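PDB 1KPH: cyclopropane mycolic acid synthase 1 from Mycobacterium tuberculosis, which converts a double bond at the distal position of alpha mycolic acids to a cyclopropane ring, using a methylene group from S-adenosyl-L-methionine. Local coordinates for residues Ala121-Phe126 and Phe151-Arg156; Gly137-Glu140 and Arg146-Ala149; Met210-Ala215 and Phe220-Val225; His102-Val107 and Lys116-Ala121. All coordinates share one frame; numbering follows the deposited sequence.

Overall arrangement
Contacts 1 and 2 are buried, contact 3 is partly buried and contact 4 lies at the surface. Contacts 1 and 2 share helix 147-157 and both touch the bound S-adenosyl-L-homocysteine. They also meet directly, where E124 pairs with R146. Contact 1 sets a leucine against backbone oxygens and an indole edge, whereas contact 2 is a stack of two rings. Contacts 3 and 4 each lay a helix on an outermost strand of the sheet, about 29 Å apart centre to centre. Valines of the strand take part in both. Contact 3 adds a direct backbone bond, and contact 4 adds water bridges. Contact 3 also packs against contacts 1 and 2, through F220 and M210 respectively.

Contact 1: residues Ala121-Phe126 and Phe151-Arg156. With SAH (S-adenosyl-L-homocysteine), chain F.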
# COMPACT_ATOMS: atom_id res chain seq x y z
N ALA A 121 4.34 -11.89 -9.45
CA ALA A 121 5.68 -12.12 -8.91
C ALA A 121 6.04 -11.01 -7.94
O ALA A 121 5.41 -9.95 -7.92
CB ALA A 121 6.68 -12.15 -10.05
N GLY A 122 7.06 -11.26 -7.12
CA GLY A 122 7.49 -10.25 -6.16
C GLY A 122 8.70 -9.51 -6.70
O GLY A 122 9.32 -9.97 -7.66
N TRP A 123 9.03 -8.37 -6.11
CA TRP A 123 10.20 -7.62 -6.57
C TRP A 123 11.42 -8.53 -6.46
O TRP A 123 12.44 -8.29 -7.11
CB TRP A 123 10.42 -6.36 -5.73
CG TRP A 123 10.44 -6.61 -4.25
CD1 TRP A 123 9.38 -6.55 -3.39
CD2 TRP A 123 11.58 -6.98 -3.46
NE1 TRP A 123 9.79 -6.85 -2.12
CE2 TRP A 123 11.13 -7.12 -2.13
CE3 TRP A 123 12.93 -7.20 -3.75
CZ2 TRP A 123 11.99 -7.48 -1.08
CZ3 TRP A 123 13.79 -7.56 -2.70
CH2 TRP A 123 13.31 -7.69 -1.39
N GLU A 124 11.31 -9.56 -5.62
CA GLU A 124 12.40 -10.51 -5.41
C GLU A 124 12.70 -11.29 -6.69
O GLU A 124 13.78 -11.86 -6.83
CB GLU A 124 12.04 -11.51 -4.31
CG GLU A 124 11.83 -10.92 -2.91
CD GLU A 124 10.39 -10.55 -2.62
OE1 GLU A 124 10.02 -10.50 -1.43
OE2 GLU A 124 9.62 -10.29 -3.58
N GLN A 125 11.73 -11.32 -7.60
CA GLN A 125 11.88 -12.04 -8.86
C GLN A 125 11.87 -11.09 -10.06
O GLN A 125 11.74 -11.54 -11.21
CB GLN A 125 10.74 -13.05 -9.01
CG GLN A 125 10.60 -13.99 -7.83
CD GLN A 125 9.31 -14.78 -7.88
OE1 GLN A 125 8.22 -14.21 -7.94
NE2 GLN A 125 9.42 -16.11 -7.84
N PHE A 126 11.99 -9.80 -9.79
CA PHE A 126 12.00 -8.80 -10.86
C PHE A 126 13.33 -8.06 -10.90
O PHE A 126 13.71 -7.40 -9.93
CB PHE A 126 10.87 -7.78 -10.65
CG PHE A 126 10.77 -6.75 -11.74
CD1 PHE A 126 10.08 -7.02 -12.91
CD2 PHE A 126 11.40 -5.51 -11.60
CE1 PHE A 126 10.02 -6.07 -13.94
CE2 PHE A 126 11.34 -4.56 -12.62
CZ PHE A 126 10.65 -4.84 -13.79
N PHE A 151 15.67 -2.00 -1.17
CA PHE A 151 16.28 -0.74 -1.57
C PHE A 151 17.49 -0.95 -2.48
O PHE A 151 17.81 -0.10 -3.31
CB PHE A 151 16.68 0.08 -0.35
CG PHE A 151 15.52 0.73 0.35
CD1 PHE A 151 14.79 0.04 1.31
CD2 PHE A 151 15.14 2.03 0.03
CE1 PHE A 151 13.70 0.63 1.94
CE2 PHE A 151 14.05 2.63 0.65
CZ PHE A 151 13.33 1.93 1.61
N SER A 152 18.17 -2.08 -2.31
CA SER A 152 19.33 -2.40 -3.13
C SER A 152 18.83 -2.57 -4.56
O SER A 152 19.38 -1.98 -5.50
CB SER A 152 19.99 -3.69 -2.65
OG SER A 152 21.09 -4.04 -3.47
N LEU A 153 17.78 -3.37 -4.73
CA LEU A 153 17.20 -3.62 -6.04
C LEU A 153 16.65 -2.33 -6.63
O LEU A 153 16.88 -2.02 -7.80
CB LEU A 153 16.07 -4.65 -5.94
CG LEU A 153 15.27 -4.94 -7.22
CD1 LEU A 153 16.20 -5.49 -8.29
CD2 LEU A 153 14.16 -5.93 -6.92
N ALA A 154 15.91 -1.58 -5.82
CA ALA A 154 15.33 -0.33 -6.26
C ALA A 154 16.40 0.60 -6.82
O ALA A 154 16.23 1.17 -7.90
CB ALA A 154 14.62 0.35 -5.09
N HIS A 155 17.50 0.74 -6.10
CA HIS A 155 18.58 1.61 -6.54
C HIS A 155 19.24 1.08 -7.81
O HIS A 155 19.66 1.85 -8.67
CB HIS A 155 19.62 1.76 -5.43
CG HIS A 155 20.63 2.84 -5.69
ND1 HIS A 155 21.71 2.66 -6.53
CD2 HIS A 155 20.72 4.11 -5.23
CE1 HIS A 155 22.42 3.77 -6.58
NE2 HIS A 155 21.84 4.67 -5.80
N ARG A 156 19.32 -0.24 -7.93
CA ARG A 156 19.94 -0.86 -9.09
C ARG A 156 19.09 -0.75 -10.36
O ARG A 156 19.63 -0.57 -11.46
CB ARG A 156 20.23 -2.34 -8.80
CG ARG A 156 20.90 -3.08 -9.95
CD ARG A 156 21.28 -4.50 -9.55
NE ARG A 156 20.14 -5.27 -9.09
CZ ARG A 156 20.21 -6.54 -8.69
NH1 ARG A 156 21.37 -7.18 -8.71
NH2 ARG A 156 19.12 -7.17 -8.27
N SAH F . -0.62 -0.43 -3.88
CA SAH F . -2.02 -0.86 -3.94
CB SAH F . -2.25 -2.15 -3.12
CG SAH F . -1.72 -2.21 -1.68
C SAH F . -2.96 0.25 -3.43
OXT SAH F . -4.18 0.11 -3.59
C5' SAH F . -0.44 -4.56 -0.80
C4' SAH F . 0.02 -4.98 -2.19
O4' SAH F . 1.45 -5.22 -2.26
C3' SAH F . -0.66 -6.26 -2.68
O3' SAH F . -1.06 -6.07 -4.07
C2' SAH F . 0.41 -7.31 -2.53
O2' SAH F . 0.22 -8.42 -3.41
C1' SAH F . 1.66 -6.54 -2.82
N9 SAH F . 2.87 -7.16 -2.28
C8 SAH F . 3.16 -7.61 -1.03
N7 SAH F . 4.34 -8.12 -0.84
C5 SAH F . 4.91 -7.99 -2.11
C6 SAH F . 6.28 -8.36 -2.71
N6 SAH F . 7.27 -8.93 -2.00
N1 SAH F . 6.47 -8.08 -4.05
C2 SAH F . 5.46 -7.50 -4.76
N3 SAH F . 4.23 -7.13 -4.34
C4 SAH F . 4.02 -7.41 -3.00
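L153 extends from helix 147-157 with CG anti to its backbone N (chi1 175°), and chi2 then sends CD2 toward the loop 121-126. W123 has CG lodged between its own N and carbonyl carbon (chi1 51°), which swings the indole back so that its benzene edge meets L153. CD2 of L153 lies 3.6 Å from W123 CE3, at the ring edge and near its plane. L153 CD2 also makes an unusually short approach to W123 O, at 2.9 Å. L153 CD2 lies 3.4 Å from F126 O, and L153 CD1 is close to the same oxygen. No hydrogen bond joins the two segments. The turn itself grips the adenine of S-adenosyl-L-homocysteine. N6 donates to E124 OE2 at 3.1 Å, and W123 N makes a weak bond to N1. E124 bends at chi2 (92°), which lays its carboxylate carbon over the centre of the indole face, 3.5 Å above the plane. A salt bridge to R146 holds OE1, and it would probably stabilise the negative charge beside the adenine amine. Such an acidic residue at the adenine is consistent with the role of W123 and E124 in binding S-adenosyl-L-methionine. Around the contact, W123 meets F150 of helix 147-157 edge-to-face, F126 packs on L157, and F151 fits between strand 163-171 and helix 208-217.

Contact 2: residues Gly137-Glu140 and Arg146-Ala149; sequences GAFE and RYDA. With 10A (didecyl-dimethyl-ammonium), chain G; SAH (S-adenosyl-L-homocysteine), chain F.
F139 and Y147 form an offset stack, with ring centroids 4.1 Å apart and planes at 19°. CZ of F139 lies over one face of the tyrosine ring, 3.4 Å from Y147 CD2. In return Y147 CE2 sits over the phenylalanine face, toward its rim. The side chains approach at about a right angle. F139 reaches across with CG anti to its backbone N (chi1 -157°). A water donates to F139 O at 3.0 Å. It also lies by Y147 OH, but that distance is too short to be trusted. In the Rossmann-like fold of these methyltransferases, segment 137-140 follows strand 132-136, and the chain then passes into helix 147-157. The same loop also carries ligand contacts. A138 CB touches O4' of S-adenosyl-L-homocysteine at 3.2 Å. G137 O touches both ligands, 3.2 Å from C5' of that molecule and 3.3 Å from C12 of didecyl-dimethyl-ammonium. E140 CB meets the lipid-like chain at C7, at 3.5 Å. G137 and E140 also line the carbonate pocket. One shell further out, I169 N bonds E140 OE2, P206 touches both side chains of the stack, V211 packs on F139, and M210 and C214 pack on Y147.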
# COMPACT_ATOMS: atom_id res chain seq x y z
N GLY A 137 1.82 0.93 0.29
CA GLY A 137 1.29 -0.10 1.17
C GLY A 137 1.71 -1.52 0.89
O GLY A 137 0.97 -2.45 1.21
N ALA A 138 2.88 -1.71 0.30
CA ALA A 138 3.38 -3.06 0.03
C ALA A 138 4.54 -3.37 0.96
O ALA A 138 4.76 -4.51 1.37
CB ALA A 138 3.82 -3.18 -1.43
N PHE A 139 5.28 -2.32 1.31
CA PHE A 139 6.44 -2.43 2.19
C PHE A 139 6.12 -3.23 3.45
O PHE A 139 6.88 -4.11 3.85
CB PHE A 139 6.90 -1.02 2.58
CG PHE A 139 8.34 -0.95 3.01
CD1 PHE A 139 9.37 -1.24 2.11
CD2 PHE A 139 8.68 -0.57 4.30
CE1 PHE A 139 10.70 -1.15 2.49
CE2 PHE A 139 10.01 -0.48 4.70
CZ PHE A 139 11.03 -0.77 3.79
N GLU A 140 4.98 -2.94 4.06
CA GLU A 140 4.55 -3.61 5.28
C GLU A 140 4.51 -5.14 5.17
O GLU A 140 4.38 -5.84 6.18
CB GLU A 140 3.18 -3.08 5.72
CG GLU A 140 3.14 -1.56 5.91
CD GLU A 140 2.78 -0.80 4.64
OE1 GLU A 140 3.23 -1.21 3.54
OE2 GLU A 140 2.06 0.21 4.74
N ARG A 146 14.04 -8.11 4.77
CA ARG A 146 14.25 -7.89 3.34
C ARG A 146 14.31 -6.43 2.91
O ARG A 146 14.49 -6.14 1.73
CB ARG A 146 13.18 -8.62 2.53
CG ARG A 146 13.20 -10.13 2.71
CD ARG A 146 12.31 -10.84 1.71
NE ARG A 146 12.30 -12.28 1.94
CZ ARG A 146 11.63 -13.15 1.20
NH1 ARG A 146 10.89 -12.74 0.18
NH2 ARG A 146 11.69 -14.45 1.50
N TYR A 147 14.16 -5.51 3.87
CA TYR A 147 14.19 -4.08 3.55
C TYR A 147 15.45 -3.69 2.78
O TYR A 147 15.37 -3.02 1.76
CB TYR A 147 14.11 -3.25 4.83
CG TYR A 147 12.76 -3.26 5.52
CD1 TYR A 147 12.60 -2.63 6.76
CD2 TYR A 147 11.65 -3.88 4.94
CE1 TYR A 147 11.37 -2.62 7.40
CE2 TYR A 147 10.41 -3.88 5.59
CZ TYR A 147 10.28 -3.25 6.82
OH TYR A 147 9.07 -3.22 7.48
N ASP A 148 16.60 -4.09 3.29
CA ASP A 148 17.87 -3.77 2.65
C ASP A 148 17.93 -4.28 1.21
O ASP A 148 18.40 -3.59 0.31
CB ASP A 148 19.03 -4.34 3.47
CG ASP A 148 20.38 -3.93 2.91
OD1 ASP A 148 20.97 -4.71 2.13
OD2 ASP A 148 20.84 -2.83 3.25
N ALA A 149 17.45 -5.51 1.00
CA ALA A 149 17.46 -6.10 -0.33
C ALA A 149 16.56 -5.30 -1.27
O ALA A 149 16.90 -5.07 -2.43
CB ALA A 149 16.98 -7.54 -0.26
C1 10A G . 2.79 -4.63 13.93
C2 10A G . 2.46 -5.56 12.76
C3 10A G . 1.94 -4.75 11.57
C4 10A G . 1.55 -5.56 10.32
C5 10A G . 1.06 -4.56 9.27
C6 10A G . 0.55 -5.17 7.95
C7 10A G . 0.09 -3.97 7.12
C8 10A G . -0.62 -4.33 5.80
C9 10A G . -1.08 -3.01 5.14
C10 10A G . -1.97 -3.31 3.94
N1 10A G . -2.77 -2.22 3.20
C11 10A G . -3.59 -2.93 2.15
C12 10A G . -1.85 -1.27 2.46
C13 10A G . -3.67 -1.33 4.07
C14 10A G . -4.79 -1.91 5.00
C15 10A G . -5.37 -0.95 6.06
C16 10A G . -4.44 -0.38 7.16
C17 10A G . -3.89 -1.45 8.11
C18 10A G . -2.99 -0.87 9.21
C19 10A G . -2.49 -1.99 10.14
C20 10A G . -1.63 -1.38 11.26
C21 10A G . -1.14 -2.44 12.24
C22 10A G . -0.32 -1.76 13.34
N SAH F . -0.62 -0.43 -3.88
CA SAH F . -2.02 -0.86 -3.94
CB SAH F . -2.25 -2.15 -3.12
CG SAH F . -1.72 -2.21 -1.68
C SAH F . -2.96 0.25 -3.43
OXT SAH F . -4.18 0.11 -3.59
C5' SAH F . -0.44 -4.56 -0.80
C4' SAH F . 0.02 -4.98 -2.19
O4' SAH F . 1.45 -5.22 -2.26
C3' SAH F . -0.66 -6.26 -2.68
O3' SAH F . -1.06 -6.07 -4.07
C2' SAH F . 0.41 -7.31 -2.53
O2' SAH F . 0.22 -8.42 -3.41
C1' SAH F . 1.66 -6.54 -2.82
N9 SAH F . 2.87 -7.16 -2.28
C8 SAH F . 3.16 -7.61 -1.03
N7 SAH F . 4.34 -8.12 -0.84
C5 SAH F . 4.91 -7.99 -2.11
C6 SAH F . 6.28 -8.36 -2.71
N6 SAH F . 7.27 -8.93 -2.00
N1 SAH F . 6.47 -8.08 -4.05
C2 SAH F . 5.46 -7.50 -4.76
N3 SAH F . 4.23 -7.13 -4.34
C4 SAH F . 4.02 -7.41 -3.00
O HOH W 1 7.53 -4.94 6.66

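Contact 3: residues Met210-Ala215 and Phe220-Val225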
# COMPACT_ATOMS: atom_id res chain seq x y z
N MET A 210 14.08 3.36 10.49
CA MET A 210 14.44 2.14 9.79
C MET A 210 14.38 2.35 8.28
O MET A 210 15.22 1.83 7.54
CB MET A 210 13.52 1.00 10.21
CG MET A 210 14.07 -0.38 9.90
SD MET A 210 12.94 -1.68 10.42
CE MET A 210 12.74 -1.29 12.17
N VAL A 211 13.38 3.10 7.81
CA VAL A 211 13.24 3.37 6.38
C VAL A 211 14.35 4.31 5.95
O VAL A 211 14.97 4.12 4.90
CB VAL A 211 11.87 4.02 6.07
CG1 VAL A 211 11.80 4.42 4.60
CG2 VAL A 211 10.75 3.06 6.41
N GLN A 212 14.60 5.33 6.76
CA GLN A 212 15.65 6.30 6.48
C GLN A 212 17.02 5.61 6.39
O GLN A 212 17.86 5.97 5.56
CB GLN A 212 15.68 7.36 7.58
CG GLN A 212 14.46 8.28 7.58
CD GLN A 212 14.63 9.46 6.65
OE1 GLN A 212 15.31 9.37 5.64
NE2 GLN A 212 13.99 10.58 6.99
N GLU A 213 17.23 4.60 7.24
CA GLU A 213 18.49 3.86 7.28
C GLU A 213 18.71 2.99 6.05
O GLU A 213 19.76 3.07 5.41
CB GLU A 213 18.54 2.99 8.55
CG GLU A 213 19.64 1.93 8.58
CD GLU A 213 21.03 2.49 8.32
OE1 GLU A 213 21.31 3.64 8.74
OE2 GLU A 213 21.85 1.77 7.71
N CYS A 214 17.73 2.15 5.71
CA CYS A 214 17.85 1.27 4.56
C CYS A 214 17.94 2.05 3.25
O CYS A 214 18.54 1.58 2.28
CB CYS A 214 16.66 0.31 4.52
SG CYS A 214 16.57 -0.78 5.95
N ALA A 215 17.36 3.25 3.23
CA ALA A 215 17.41 4.08 2.04
C ALA A 215 18.80 4.66 1.87
O ALA A 215 19.44 4.51 0.83
CB ALA A 215 16.39 5.22 2.15
N PHE A 220 20.33 6.05 -1.47
CA PHE A 220 19.26 7.01 -1.70
C PHE A 220 19.32 8.21 -0.78
O PHE A 220 19.87 8.15 0.32
CB PHE A 220 17.88 6.37 -1.52
CG PHE A 220 17.49 5.43 -2.62
CD1 PHE A 220 17.56 4.06 -2.43
CD2 PHE A 220 17.04 5.92 -3.84
CE1 PHE A 220 17.17 3.18 -3.44
CE2 PHE A 220 16.65 5.06 -4.85
CZ PHE A 220 16.71 3.69 -4.65
N THR A 221 18.73 9.31 -1.24
CA THR A 221 18.65 10.54 -0.48
C THR A 221 17.16 10.84 -0.33
O THR A 221 16.48 11.17 -1.31
CB THR A 221 19.32 11.71 -1.22
OG1 THR A 221 20.74 11.53 -1.19
CG2 THR A 221 18.96 13.03 -0.57
N VAL A 222 16.65 10.70 0.89
CA VAL A 222 15.24 10.96 1.17
C VAL A 222 15.03 12.47 1.22
O VAL A 222 15.33 13.11 2.22
CB VAL A 222 14.83 10.33 2.51
CG1 VAL A 222 13.34 10.51 2.74
CG2 VAL A 222 15.21 8.86 2.52
N THR A 223 14.51 13.03 0.13
CA THR A 223 14.28 14.47 0.04
C THR A 223 13.00 14.98 0.69
O THR A 223 12.82 16.19 0.82
CB THR A 223 14.32 14.93 -1.44
OG1 THR A 223 13.40 14.14 -2.21
CG2 THR A 223 15.73 14.75 -2.00
N ARG A 224 12.11 14.07 1.08
CA ARG A 224 10.88 14.47 1.75
C ARG A 224 10.12 13.31 2.37
O ARG A 224 10.04 12.22 1.79
CB ARG A 224 9.93 15.22 0.79
CG ARG A 224 8.65 15.69 1.50
CD ARG A 224 7.63 16.32 0.58
NE ARG A 224 6.48 16.82 1.34
CZ ARG A 224 5.35 17.27 0.81
NH1 ARG A 224 5.19 17.29 -0.50
NH2 ARG A 224 4.37 17.70 1.60
N VAL A 225 9.58 13.54 3.55
CA VAL A 225 8.79 12.55 4.26
C VAL A 225 7.49 13.27 4.60
O VAL A 225 7.47 14.17 5.44
CB VAL A 225 9.47 12.08 5.56
CG1 VAL A 225 8.67 10.94 6.19
CG2 VAL A 225 10.89 11.62 5.27
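Q212 of helix 208-217 reaches V222 and V225 on strand 221-227, an outermost strand of the seven-stranded sheet. The strand order 3-2-1-4-5-7-6, with an antiparallel strand 278-286 next to this edge, is that of the class I S-adenosylmethionine-dependent methyltransferases. The short helix and strand segments approach to 8.6 Å, with their directions at 133°. Along the helix, M210 and V211 face other parts of the fold: M210 packs on Y147, and V211 packs on F139 and on F283 of the neighbouring strand. Q212 comes next. Its chain bends at chi2 (-87°) and lays the amide across the two valines. The oxygen end meets V222, with OE1 3.2 Å from V222 CG2 and 3.3 Å from V222 CB. The nitrogen end reaches the other valine, with NE2 3.7 Å from V225 CG2. Both valines face the helix although two residues, T223 and R224, lie between them. T223 and R224 both pair with T284, consistent with a beta bulge, which would bring both valines to the helix side. C214 then turns to helix 147-157, where it packs on Y147 and F151. A215 lies in the buried part of the contact. Its CB touches V222 CG2 at 3.8 Å and stands 4.1 Å from F220 CB. Its carbonyl ties the helix to the residue just before the strand. F220 N donates to A215 O at 2.9 Å. The same oxygen lies at the edge of the F220 ring, 3.8 Å from F220 CD1.

Contact 4: residues His102-Val107 and Lys116-Ala121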
# COMPACT_ATOMS: atom_id res chain seq x y z
N HIS A 102 -7.33 -9.68 -12.21
CA HIS A 102 -8.13 -8.48 -12.37
C HIS A 102 -7.40 -7.43 -13.21
O HIS A 102 -7.95 -6.90 -14.18
CB HIS A 102 -8.46 -7.88 -11.00
CG HIS A 102 -9.29 -6.64 -11.07
ND1 HIS A 102 -10.65 -6.67 -11.30
CD2 HIS A 102 -8.96 -5.33 -10.97
CE1 HIS A 102 -11.12 -5.44 -11.34
NE2 HIS A 102 -10.11 -4.61 -11.15
N VAL A 103 -6.16 -7.13 -12.84
CA VAL A 103 -5.37 -6.15 -13.57
C VAL A 103 -5.08 -6.63 -14.99
O VAL A 103 -4.96 -5.83 -15.92
CB VAL A 103 -4.05 -5.85 -12.84
CG1 VAL A 103 -3.23 -4.85 -13.63
CG2 VAL A 103 -4.34 -5.31 -11.46
N GLN A 104 -4.97 -7.95 -15.16
CA GLN A 104 -4.71 -8.51 -16.48
C GLN A 104 -5.87 -8.18 -17.42
O GLN A 104 -5.68 -8.02 -18.62
CB GLN A 104 -4.51 -10.02 -16.40
CG GLN A 104 -4.30 -10.68 -17.76
CD GLN A 104 -3.14 -10.07 -18.53
OE1 GLN A 104 -2.00 -10.09 -18.07
NE2 GLN A 104 -3.43 -9.53 -19.71
N GLN A 105 -7.08 -8.08 -16.87
CA GLN A 105 -8.24 -7.74 -17.69
C GLN A 105 -8.24 -6.26 -18.02
O GLN A 105 -8.60 -5.86 -19.13
CB GLN A 105 -9.54 -8.14 -17.00
CG GLN A 105 -9.83 -9.63 -17.09
CD GLN A 105 -9.82 -10.13 -18.53
OE1 GLN A 105 -10.64 -9.71 -19.36
NE2 GLN A 105 -8.87 -11.01 -18.85
N LEU A 106 -7.83 -5.44 -17.06
CA LEU A 106 -7.77 -4.00 -17.29
C LEU A 106 -6.80 -3.76 -18.45
O LEU A 106 -7.10 -3.00 -19.38
CB LEU A 106 -7.26 -3.27 -16.03
CG LEU A 106 -8.12 -3.32 -14.77
CD1 LEU A 106 -7.42 -2.54 -13.66
CD2 LEU A 106 -9.51 -2.73 -15.04
N VAL A 107 -5.65 -4.42 -18.40
CA VAL A 107 -4.64 -4.31 -19.45
C VAL A 107 -5.20 -4.78 -20.79
O VAL A 107 -5.09 -4.08 -21.80
CB VAL A 107 -3.39 -5.16 -19.11
CG1 VAL A 107 -2.51 -5.30 -20.35
CG2 VAL A 107 -2.60 -4.50 -17.99
N LYS A 116 1.72 -2.04 -21.04
CA LYS A 116 1.22 -2.34 -19.71
C LYS A 116 1.45 -3.80 -19.36
O LYS A 116 1.02 -4.69 -20.10
CB LYS A 116 -0.28 -2.03 -19.62
CG LYS A 116 -0.67 -0.71 -20.24
CD LYS A 116 -2.17 -0.47 -20.15
CE LYS A 116 -2.61 0.49 -21.23
NZ LYS A 116 -2.25 -0.06 -22.57
N ARG A 117 2.11 -4.03 -18.24
CA ARG A 117 2.40 -5.39 -17.80
C ARG A 117 2.12 -5.59 -16.32
O ARG A 117 2.46 -4.74 -15.49
CB ARG A 117 3.86 -5.74 -18.06
CG ARG A 117 4.21 -5.96 -19.52
CD ARG A 117 5.52 -6.73 -19.61
NE ARG A 117 6.66 -5.92 -19.21
CZ ARG A 117 7.74 -6.40 -18.61
NH1 ARG A 117 7.84 -7.69 -18.34
NH2 ARG A 117 8.74 -5.58 -18.31
N VAL A 118 1.48 -6.71 -15.99
CA VAL A 118 1.19 -7.07 -14.61
C VAL A 118 1.74 -8.48 -14.40
O VAL A 118 1.41 -9.40 -15.16
CB VAL A 118 -0.33 -7.05 -14.32
CG1 VAL A 118 -1.05 -8.02 -15.23
CG2 VAL A 118 -0.58 -7.41 -12.86
N LEU A 119 2.58 -8.64 -13.39
CA LEU A 119 3.19 -9.94 -13.12
C LEU A 119 2.84 -10.51 -11.76
O LEU A 119 2.83 -9.80 -10.75
CB LEU A 119 4.71 -9.82 -13.24
CG LEU A 119 5.27 -9.29 -14.56
CD1 LEU A 119 6.77 -9.07 -14.43
CD2 LEU A 119 4.96 -10.28 -15.68
N LEU A 120 2.54 -11.81 -11.73
CA LEU A 120 2.24 -12.48 -10.48
C LEU A 120 3.60 -12.88 -9.95
O LEU A 120 3.99 -14.05 -10.01
CB LEU A 120 1.37 -13.72 -10.71
CG LEU A 120 1.03 -14.49 -9.44
CD1 LEU A 120 0.22 -13.61 -8.49
CD2 LEU A 120 0.24 -15.75 -9.80
N ALA A 121 4.34 -11.89 -9.45
CA ALA A 121 5.68 -12.12 -8.91
C ALA A 121 6.04 -11.01 -7.94
O ALA A 121 5.41 -9.95 -7.92
CB ALA A 121 6.68 -12.15 -10.05
O HOH W 2 0.66 -8.53 -18.32
O HOH W 3 -2.69 -2.70 -22.68
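K116 opens strand 116-119 with its CB against V107 of helix 97-109, 3.8 Å from V107 CG2. V107 CG1 lies 3.6 Å from the carbonyl oxygen K116 O, so the valine covers both the root of the lysine and its peptide. The two side chains slide past each other in opposite directions. The lysine chain bends at its far end (chi4 58°). There NZ bonds to R114 O and N112 O, and a water joins K116 NZ to V107 O. R117 points away from the helix and forms a salt bridge with E128, while its backbone pairs with V90 and G92 of strand 89-93. V118 comes back toward the helix. Its CB meets V103 CG1 at 3.7 Å. With chi1 at 59°, V118 CG1 sits between the backbone N and the carbonyl carbon, and it faces the glutamine, 3.6 Å from Q104 OE1. A second water donates to Q104 OE1 and accepts from V118 N, each at 3.1 Å. L119 again faces away and packs on L93. L120 centres an inverse gamma turn, and A121 goes on to touch S-adenosyl-L-homocysteine. The helix and strand belong to the beta-alpha-beta unit of strand 89-93, helix 97-109 and strand 116-119, and they run nearly antiparallel (167°). No direct hydrogen bond joins the two segments. Valines provide the apolar seal, while the polar groups at its margin are linked by water. The outward NH of this edge strand at V118 is thereby satisfied by a bridge to the helix.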